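Local structure of phospholipase C-beta (PLC-beta) (Sepia officinalis, 3QR0) at residues A[364-369]-A[411-416]; A[402-407]-A[464-469]. The protein combines PH, EF-hand, X, Y and C2 domains in one chain as a calcium-binding member of the phospholipase C-beta family. One frame throughout, in Å; residues are numbered along the deposited sequence.

Contact 1: A[364-369]-A[411-416]; sequences CRCLEL and PVILSF. With CA (calcium ion), chain B.
Strands 366-369 and 412-416 run parallel, their short axes 4.6 Å apart at closest approach, and four backbone hydrogen bonds lace them together. Ile-413 N donates to Arg-365 O, Leu-367 N to Ile-413 O and Leu-369 N to Ser-415 O. The shortest of the four runs from Ser-415 N to Leu-367 O, 2.7 Å long with an N-H...O angle of 167°. Packing is close and apolar on the leucine face. There Leu-367 and Leu-414 lie side by side, CD1 of Leu-367 3.7 Å from CD2 of Leu-414, while Leu-369 CD2 meets the Phe-416 ring obliquely at CZ; helices 393-403 and 354-361 cover this face. At the strand entrance Val-412 CG2 sits over the rim of one guanidinium face of Arg-365, 3.3 Å from NH1, and NH1 is held by the carbonyls of Ala-404 and Tyr-410. The sheet face that carries Cys-366, Glu-368 and Ser-415 is the polar, watered one. A water spans Glu-368 OE2 and Ser-415 OG, lying 2.6 Å from OG, which also bonds Lys-469 NZ. Extended from a CG anti to the backbone N, Glu-368 places OE2 2.4 Å from the calcium ion and OE1 in a salt bridge with Arg-570. With Asn-339, Asp-370, Glu-417 and two waters, this forms the metal site of the phospholipase C TIM-like barrel.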
# COMPACT_ATOMS: atom_id res chain seq x y z
N CYS A 364 -6.81 -4.63 3.40
CA CYS A 364 -7.92 -5.18 2.62
C CYS A 364 -9.10 -5.52 3.54
O CYS A 364 -8.89 -6.08 4.62
CB CYS A 364 -7.48 -6.44 1.88
SG CYS A 364 -8.68 -7.03 0.68
N ARG A 365 -10.31 -5.18 3.11
CA ARG A 365 -11.52 -5.35 3.94
C ARG A 365 -12.49 -6.42 3.43
O ARG A 365 -13.34 -6.88 4.18
CB ARG A 365 -12.28 -4.03 4.09
CG ARG A 365 -11.49 -2.89 4.73
CD ARG A 365 -11.23 -3.12 6.23
NE ARG A 365 -10.02 -3.90 6.43
CZ ARG A 365 -9.67 -4.52 7.55
NH1 ARG A 365 -10.43 -4.47 8.65
NH2 ARG A 365 -8.54 -5.21 7.57
N CYS A 366 -12.38 -6.79 2.16
CA CYS A 366 -13.34 -7.72 1.57
C CYS A 366 -12.60 -8.91 0.99
O CYS A 366 -11.71 -8.75 0.14
CB CYS A 366 -14.18 -7.03 0.49
SG CYS A 366 -15.47 -8.09 -0.25
N LEU A 367 -12.96 -10.09 1.46
CA LEU A 367 -12.27 -11.33 1.14
C LEU A 367 -13.24 -12.32 0.53
O LEU A 367 -14.46 -12.18 0.69
CB LEU A 367 -11.68 -11.96 2.40
CG LEU A 367 -11.00 -11.04 3.41
CD1 LEU A 367 -10.67 -11.84 4.67
CD2 LEU A 367 -9.76 -10.41 2.83
N GLU A 368 -12.70 -13.32 -0.15
CA GLU A 368 -13.52 -14.37 -0.73
C GLU A 368 -13.15 -15.75 -0.19
O GLU A 368 -11.97 -16.08 -0.05
CB GLU A 368 -13.39 -14.35 -2.25
CG GLU A 368 -14.33 -15.31 -2.96
CD GLU A 368 -14.36 -15.08 -4.46
OE1 GLU A 368 -13.59 -14.23 -4.94
OE2 GLU A 368 -15.15 -15.75 -5.15
N LEU A 369 -14.18 -16.53 0.11
CA LEU A 369 -14.03 -17.90 0.59
C LEU A 369 -14.90 -18.79 -0.29
O LEU A 369 -16.13 -18.68 -0.26
CB LEU A 369 -14.47 -18.01 2.06
CG LEU A 369 -13.67 -17.30 3.17
CD1 LEU A 369 -13.78 -15.77 3.10
CD2 LEU A 369 -14.13 -17.78 4.55
N PRO A 411 -15.04 -2.17 8.99
CA PRO A 411 -15.63 -3.51 8.84
C PRO A 411 -15.07 -4.37 7.71
O PRO A 411 -14.60 -3.86 6.68
CB PRO A 411 -17.13 -3.23 8.62
CG PRO A 411 -17.22 -1.79 8.26
CD PRO A 411 -16.04 -1.10 8.87
N VAL A 412 -15.14 -5.68 7.92
CA VAL A 412 -14.69 -6.66 6.95
C VAL A 412 -15.91 -7.33 6.35
O VAL A 412 -16.89 -7.58 7.05
CB VAL A 412 -13.75 -7.69 7.61
CG1 VAL A 412 -13.57 -8.94 6.72
CG2 VAL A 412 -12.40 -7.04 7.91
N ILE A 413 -15.87 -7.58 5.05
CA ILE A 413 -16.94 -8.29 4.36
C ILE A 413 -16.37 -9.59 3.81
O ILE A 413 -15.35 -9.59 3.11
CB ILE A 413 -17.53 -7.44 3.21
CG1 ILE A 413 -18.16 -6.16 3.77
CG2 ILE A 413 -18.58 -8.24 2.45
CD1 ILE A 413 -18.39 -5.05 2.71
N LEU A 414 -17.00 -10.71 4.15
CA LEU A 414 -16.57 -12.01 3.64
C LEU A 414 -17.53 -12.47 2.56
O LEU A 414 -18.71 -12.69 2.81
CB LEU A 414 -16.52 -13.04 4.77
CG LEU A 414 -15.66 -12.68 5.98
CD1 LEU A 414 -15.67 -13.82 6.98
CD2 LEU A 414 -14.23 -12.35 5.56
N SER A 415 -17.00 -12.59 1.34
CA SER A 415 -17.77 -13.04 0.20
C SER A 415 -17.69 -14.56 0.14
O SER A 415 -16.65 -15.13 -0.20
CB SER A 415 -17.24 -12.40 -1.09
OG SER A 415 -17.94 -12.87 -2.23
N PHE A 416 -18.80 -15.22 0.50
CA PHE A 416 -18.91 -16.67 0.43
C PHE A 416 -19.41 -17.10 -0.94
O PHE A 416 -20.46 -16.66 -1.40
CB PHE A 416 -19.89 -17.19 1.50
CG PHE A 416 -19.29 -17.32 2.87
CD1 PHE A 416 -19.25 -18.55 3.52
CD2 PHE A 416 -18.76 -16.21 3.53
CE1 PHE A 416 -18.70 -18.67 4.80
CE2 PHE A 416 -18.21 -16.32 4.80
CZ PHE A 416 -18.18 -17.55 5.44
CA CA B . -14.54 -17.75 -6.27
O HOH W 1 -17.67 -14.89 -3.78
O HOH W 2 -14.04 -18.94 -8.36
O HOH W 3 -14.50 -16.26 -8.19

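Contact 2: A[402-407]-A[464-469]; sequences ESAFKV and KKILIK
Phe-405 carries most of this contact, its ring lying over the backbone of Lys-464. Lys-464 CA stands 3.6 Å from the Phe-405 ring centroid and 13° off the ring normal, a CH-pi contact over the middle of the face. The tip of the ring reaches on along the chain: CZ of Phe-405 is 3.4 Å from Lys-464 C, and it comes within 3.9 Å of Ile-466 CG1, which approaches obliquely. Near the root of the ring, the bent aliphatic chain of Lys-464 brings its CD to 4.0 Å from Phe-405 CB. Ala-404 CB occupies the opposite ring face, offset toward the rim, so the ring is sandwiched. Behind these atoms, a type I turn from Ser-403 to Lys-406 presents the ring, with CG anti to the carbonyl carbon (chi1 -53°). Val-412 and Arg-365 also touch the Phe-405 side chain. On the other side, Lys-464 adopts a left-handed backbone conformation and is bonded through its backbone to Asp-409, while Lys-465 NZ is hydrogen-bonded to the carbonyl of Glu-438. No hydrogen bond joins the two segments, so the contact probably depends on dispersion and on the CA-H of Lys-464, which is directed at the ring face.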
# COMPACT_ATOMS: atom_id res chain seq x y z
N GLU A 402 -8.06 -13.67 13.76
CA GLU A 402 -6.81 -13.14 14.29
C GLU A 402 -6.42 -11.78 13.68
O GLU A 402 -6.06 -10.85 14.41
CB GLU A 402 -5.66 -14.14 14.05
CG GLU A 402 -4.31 -13.67 14.58
CD GLU A 402 -3.14 -14.53 14.12
OE1 GLU A 402 -3.35 -15.67 13.65
OE2 GLU A 402 -2.00 -14.04 14.26
N SER A 403 -6.48 -11.67 12.36
CA SER A 403 -5.84 -10.56 11.64
C SER A 403 -6.80 -9.46 11.19
O SER A 403 -6.35 -8.38 10.80
CB SER A 403 -5.09 -11.12 10.43
OG SER A 403 -4.15 -12.10 10.84
N ALA A 404 -8.10 -9.71 11.27
CA ALA A 404 -9.12 -8.83 10.68
C ALA A 404 -8.97 -7.35 11.03
O ALA A 404 -9.13 -6.49 10.17
CB ALA A 404 -10.51 -9.31 11.07
N PHE A 405 -8.66 -7.06 12.30
CA PHE A 405 -8.63 -5.69 12.77
C PHE A 405 -7.29 -5.25 13.37
O PHE A 405 -7.25 -4.32 14.18
CB PHE A 405 -9.79 -5.47 13.74
CG PHE A 405 -11.12 -5.87 13.16
CD1 PHE A 405 -11.68 -5.13 12.12
CD2 PHE A 405 -11.78 -7.00 13.60
CE1 PHE A 405 -12.89 -5.51 11.55
CE2 PHE A 405 -12.99 -7.39 13.04
CZ PHE A 405 -13.55 -6.64 12.02
N LYS A 406 -6.20 -5.89 12.95
CA LYS A 406 -4.86 -5.51 13.42
C LYS A 406 -4.39 -4.18 12.84
O LYS A 406 -3.68 -3.44 13.52
CB LYS A 406 -3.82 -6.61 13.13
CG LYS A 406 -3.88 -7.77 14.10
CD LYS A 406 -2.67 -8.72 13.98
CE LYS A 406 -1.53 -8.33 14.92
NZ LYS A 406 -0.45 -9.37 14.97
N VAL A 407 -4.75 -3.88 11.59
CA VAL A 407 -4.31 -2.64 10.94
C VAL A 407 -5.43 -1.65 10.67
O VAL A 407 -5.16 -0.47 10.50
CB VAL A 407 -3.53 -2.90 9.62
CG1 VAL A 407 -2.48 -3.98 9.83
CG2 VAL A 407 -4.49 -3.25 8.48
N LYS A 464 -15.00 -2.93 13.79
CA LYS A 464 -14.72 -4.21 14.42
C LYS A 464 -15.83 -5.24 14.19
O LYS A 464 -16.07 -6.09 15.04
CB LYS A 464 -14.46 -4.03 15.92
CG LYS A 464 -13.32 -3.07 16.25
CD LYS A 464 -12.03 -3.80 16.58
CE LYS A 464 -12.07 -4.37 17.99
NZ LYS A 464 -11.17 -5.56 18.11
N LYS A 465 -16.51 -5.16 13.04
CA LYS A 465 -17.53 -6.13 12.68
C LYS A 465 -17.21 -6.83 11.36
O LYS A 465 -16.65 -6.22 10.44
CB LYS A 465 -18.91 -5.48 12.59
CG LYS A 465 -19.40 -4.85 13.90
CD LYS A 465 -19.70 -5.89 14.95
CE LYS A 465 -20.08 -5.27 16.28
NZ LYS A 465 -20.07 -6.30 17.35
N ILE A 466 -17.54 -8.12 11.31
CA ILE A 466 -17.37 -8.95 10.12
C ILE A 466 -18.76 -9.23 9.57
O ILE A 466 -19.63 -9.73 10.29
CB ILE A 466 -16.66 -10.28 10.47
CG1 ILE A 466 -15.21 -10.01 10.87
CG2 ILE A 466 -16.72 -11.25 9.27
CD1 ILE A 466 -14.57 -11.14 11.67
N LEU A 467 -18.97 -8.87 8.30
CA LEU A 467 -20.24 -9.10 7.63
C LEU A 467 -20.13 -10.27 6.67
O LEU A 467 -19.09 -10.45 6.02
CB LEU A 467 -20.70 -7.85 6.87
CG LEU A 467 -21.23 -6.72 7.76
CD1 LEU A 467 -20.07 -5.90 8.30
CD2 LEU A 467 -22.21 -5.84 6.99
N ILE A 468 -21.19 -11.06 6.61
CA ILE A 468 -21.23 -12.24 5.75
C ILE A 468 -22.07 -11.96 4.52
O ILE A 468 -23.25 -11.62 4.64
CB ILE A 468 -21.85 -13.46 6.46
CG1 ILE A 468 -21.13 -13.74 7.79
CG2 ILE A 468 -21.77 -14.69 5.55
CD1 ILE A 468 -19.65 -13.99 7.65
N LYS A 469 -21.46 -12.12 3.35
CA LYS A 469 -22.15 -12.05 2.07
C LYS A 469 -22.37 -13.47 1.57
O LYS A 469 -21.42 -14.17 1.18
CB LYS A 469 -21.33 -11.23 1.07
CG LYS A 469 -21.82 -11.30 -0.38
CD LYS A 469 -20.83 -10.64 -1.33
CE LYS A 469 -21.02 -11.11 -2.76
NZ LYS A 469 -20.82 -12.58 -2.94

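How the contacts relate
From the N terminus the segments come in the order 364-369, 402-407, 411-416 and 464-469, so the two contacts cross instead of nesting. Contact 1 closes a loop that holds short strands 380-381 and 391-392 and helix 393-403, a beta-alpha-beta connection between the parallel strands 366-372 and 412-418. Contact 2 starts inside that loop, at the end of the helix, and closes a second one around strand 412-418 and helix 422-436. Strand 412-418 is the shared element: lying between 366-372 and 466-469, it probably bonds to the latter through Val-412 O and Leu-467 N, 2.8 Å apart. Together the contacts tie three parallel strands and an outer helix of the X domain.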